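Local coordinates for protein type VI secretion system component (Escherichia coli O6, PDB 2P5Z) that is a component of the type VI secretion system, structurally similar to the bacteriophage T4 tail proteins gp27 and gp5, and probably forms part of the puncturing apparatus, at residues I47-S52 against A104-R109. Sequence-based numbering, arbitrary orientation.
Sequences IQFTSS and ARYEVR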
loop_
_atom_site.group_PDB
_atom_site.type_symbol
_atom_site.label_atom_id
_atom_site.label_comp_id
_atom_site.label_asym_id
_atom_site.label_seq_id
_atom_site.Cartn_x
_atom_site.Cartn_y
_atom_site.Cartn_z
ATOM N N ILE A 47 -19.411 10.944 15.347
ATOM C CA ILE A 47 -20.097 11.681 16.412
ATOM C C ILE A 47 -20.458 10.754 17.546
ATOM O O ILE A 47 -21.222 9.803 17.368
ATOM C CB ILE A 47 -21.381 12.311 15.883
ATOM C CG1 ILE A 47 -21.068 13.212 14.685
ATOM C CG2 ILE A 47 -22.063 13.114 16.976
ATOM C CD1 ILE A 47 -22.279 13.584 13.872
ATOM N N GLN A 48 -19.885 11.003 18.716
ATOM C CA GLN A 48 -20.267 10.225 19.896
ATOM C C GLN A 48 -21.386 10.909 20.636
ATOM O O GLN A 48 -21.471 12.140 20.677
ATOM C CB GLN A 48 -19.100 9.999 20.841
ATOM C CG GLN A 48 -18.132 8.967 20.357
ATOM C CD GLN A 48 -17.133 8.569 21.417
ATOM O OE1 GLN A 48 -17.366 8.762 22.609
ATOM N NE2 GLN A 48 -16.016 7.994 20.990
ATOM N N PHE A 49 -22.261 10.098 21.203
ATOM C CA PHE A 49 -23.351 10.623 21.991
ATOM C C PHE A 49 -23.759 9.701 23.129
ATOM O O PHE A 49 -23.456 8.498 23.122
ATOM C CB PHE A 49 -24.550 11.030 21.111
ATOM C CG PHE A 49 -25.280 9.884 20.441
ATOM C CD1 PHE A 49 -26.403 9.308 21.037
ATOM C CD2 PHE A 49 -24.899 9.450 19.163
ATOM C CE1 PHE A 49 -27.114 8.280 20.397
ATOM C CE2 PHE A 49 -25.598 8.422 18.521
ATOM C CZ PHE A 49 -26.720 7.842 19.137
ATOM N N THR A 50 -24.441 10.270 24.118
ATOM C CA THR A 50 -25.009 9.442 25.175
ATOM C C THR A 50 -26.505 9.478 25.063
ATOM O O THR A 50 -27.070 10.421 24.488
ATOM C CB THR A 50 -24.565 9.866 26.585
ATOM O OG1 THR A 50 -24.743 11.286 26.738
ATOM C CG2 THR A 50 -23.099 9.518 26.789
ATOM N N SER A 51 -27.131 8.425 25.579
ATOM C CA SER A 51 -28.581 8.292 25.557
ATOM C C SER A 51 -29.085 7.490 26.768
ATOM O O SER A 51 -28.395 6.598 27.274
ATOM C CB SER A 51 -29.027 7.608 24.270
ATOM O OG SER A 51 -30.439 7.447 24.241
ATOM N N SER A 52 -30.304 7.799 27.206
ATOM C CA SER A 52 -30.982 7.046 28.273
ATOM C C SER A 52 -31.362 5.651 27.791
ATOM O O SER A 52 -31.493 4.717 28.580
ATOM C CB SER A 52 -32.246 7.779 28.712
ATOM O OG SER A 52 -32.115 9.168 28.462
ATOM N N ALA A 104 -26.034 4.888 27.949
ATOM C CA ALA A 104 -25.142 4.176 27.061
ATOM C C ALA A 104 -24.468 5.170 26.151
ATOM O O ALA A 104 -25.008 6.242 25.900
ATOM C CB ALA A 104 -25.883 3.134 26.265
ATOM N N ARG A 105 -23.272 4.818 25.690
ATOM C CA ARG A 105 -22.479 5.674 24.810
ATOM C C ARG A 105 -22.551 5.076 23.406
ATOM O O ARG A 105 -22.487 3.860 23.246
ATOM C CB ARG A 105 -21.044 5.708 25.324
ATOM C CG ARG A 105 -20.099 6.677 24.668
ATOM C CD ARG A 105 -18.841 6.716 25.503
ATOM N NE ARG A 105 -17.612 6.522 24.728
ATOM C CZ ARG A 105 -16.769 5.497 24.880
ATOM N NH1 ARG A 105 -17.006 4.552 25.782
ATOM N NH2 ARG A 105 -15.679 5.421 24.124
ATOM N N TYR A 106 -22.716 5.926 22.399
ATOM C CA TYR A 106 -22.887 5.458 21.029
ATOM C C TYR A 106 -22.039 6.268 20.086
ATOM O O TYR A 106 -21.668 7.396 20.409
ATOM C CB TYR A 106 -24.345 5.565 20.558
ATOM C CG TYR A 106 -25.306 4.714 21.345
ATOM C CD1 TYR A 106 -26.041 5.255 22.403
ATOM C CD2 TYR A 106 -25.480 3.367 21.040
ATOM C CE1 TYR A 106 -26.922 4.477 23.135
ATOM C CE2 TYR A 106 -26.356 2.578 21.766
ATOM C CZ TYR A 106 -27.076 3.137 22.819
ATOM O OH TYR A 106 -27.958 2.353 23.546
ATOM N N GLU A 107 -21.752 5.703 18.913
ATOM C CA GLU A 107 -21.126 6.485 17.852
ATOM C C GLU A 107 -21.835 6.322 16.509
ATOM O O GLU A 107 -22.304 5.235 16.174
ATOM C CB GLU A 107 -19.641 6.150 17.731
ATOM C CG GLU A 107 -18.841 7.233 17.033
ATOM C CD GLU A 107 -17.360 6.912 16.959
ATOM O OE1 GLU A 107 -16.663 7.088 17.978
ATOM O OE2 GLU A 107 -16.884 6.498 15.878
ATOM N N VAL A 108 -21.949 7.416 15.763
ATOM C CA VAL A 108 -22.423 7.329 14.398
ATOM C C VAL A 108 -21.476 8.010 13.423
ATOM O O VAL A 108 -20.790 8.982 13.768
ATOM C CB VAL A 108 -23.855 7.897 14.201
ATOM C CG1 VAL A 108 -24.906 6.970 14.821
ATOM C CG2 VAL A 108 -23.963 9.331 14.731
ATOM N N ARG A 109 -21.441 7.488 12.197
ATOM C CA ARG A 109 -20.700 8.128 11.133
ATOM C C ARG A 109 -21.683 8.858 10.238
ATOM O O ARG A 109 -22.654 8.283 9.792
ATOM C CB ARG A 109 -19.903 7.099 10.338
ATOM C CG ARG A 109 -19.117 7.692 9.173
ATOM C CD ARG A 109 -18.017 6.755 8.744
ATOM N NE ARG A 109 -16.757 7.074 9.407
ATOM C CZ ARG A 109 -15.714 6.257 9.458
ATOM N NH1 ARG A 109 -15.790 5.066 8.903
ATOM N NH2 ARG A 109 -14.610 6.622 10.081
HETATM O O HOH W 1 -13.574 6.691 22.402
#
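Strands 47-51 and 104-109 pair antiparallel in the phage-baseplate-related region, consistent with a gp27-like beta-barrel domain, joined by paired backbone hydrogen bonds at I47-V108, F49-Y106 and S51-A104. Between these lie the non-hydrogen-bonded pairs Q48-E107 and T50-R105. On the face bearing Q48, its amide bridges two charged side chains of opposite sign. R105 NE donates to Q48 OE1 (3.1 Å, nearly straight at 167°), with the acceptor in the guanidinium plane but the donor well above the carbonyl plane. Q48 NE2 donates to E107 OE1 at 3.2 Å, the amide and carboxylate planes only 19° apart. A water accepts from Q48 NE2 and, weakly, from R105 NH2; these bonds help fix the rotation of the amide. The other face is mainly apolar, apart from hydroxyls toward one end, where S51 OG bonds to P27 O and Y106 OH to D53 O. With CG between the backbone N and carbonyl carbon (chi1 68°), F49 turns toward strand 104-109, and Y106 CB lies over one ring face, 3.8 Å from its centroid, in a CH-pi contact. The two rings are slid apart and barely overlap, while V108 CG1 meets the F49 edge at CE2 (4.0 Å). S51 CB approaches the Y106 ring at CE1. Strand 29-38 flanks strand 44-51 and strand 85-99 flanks strand 104-111, while L19 of strand 18-21 packs against I47 and V108.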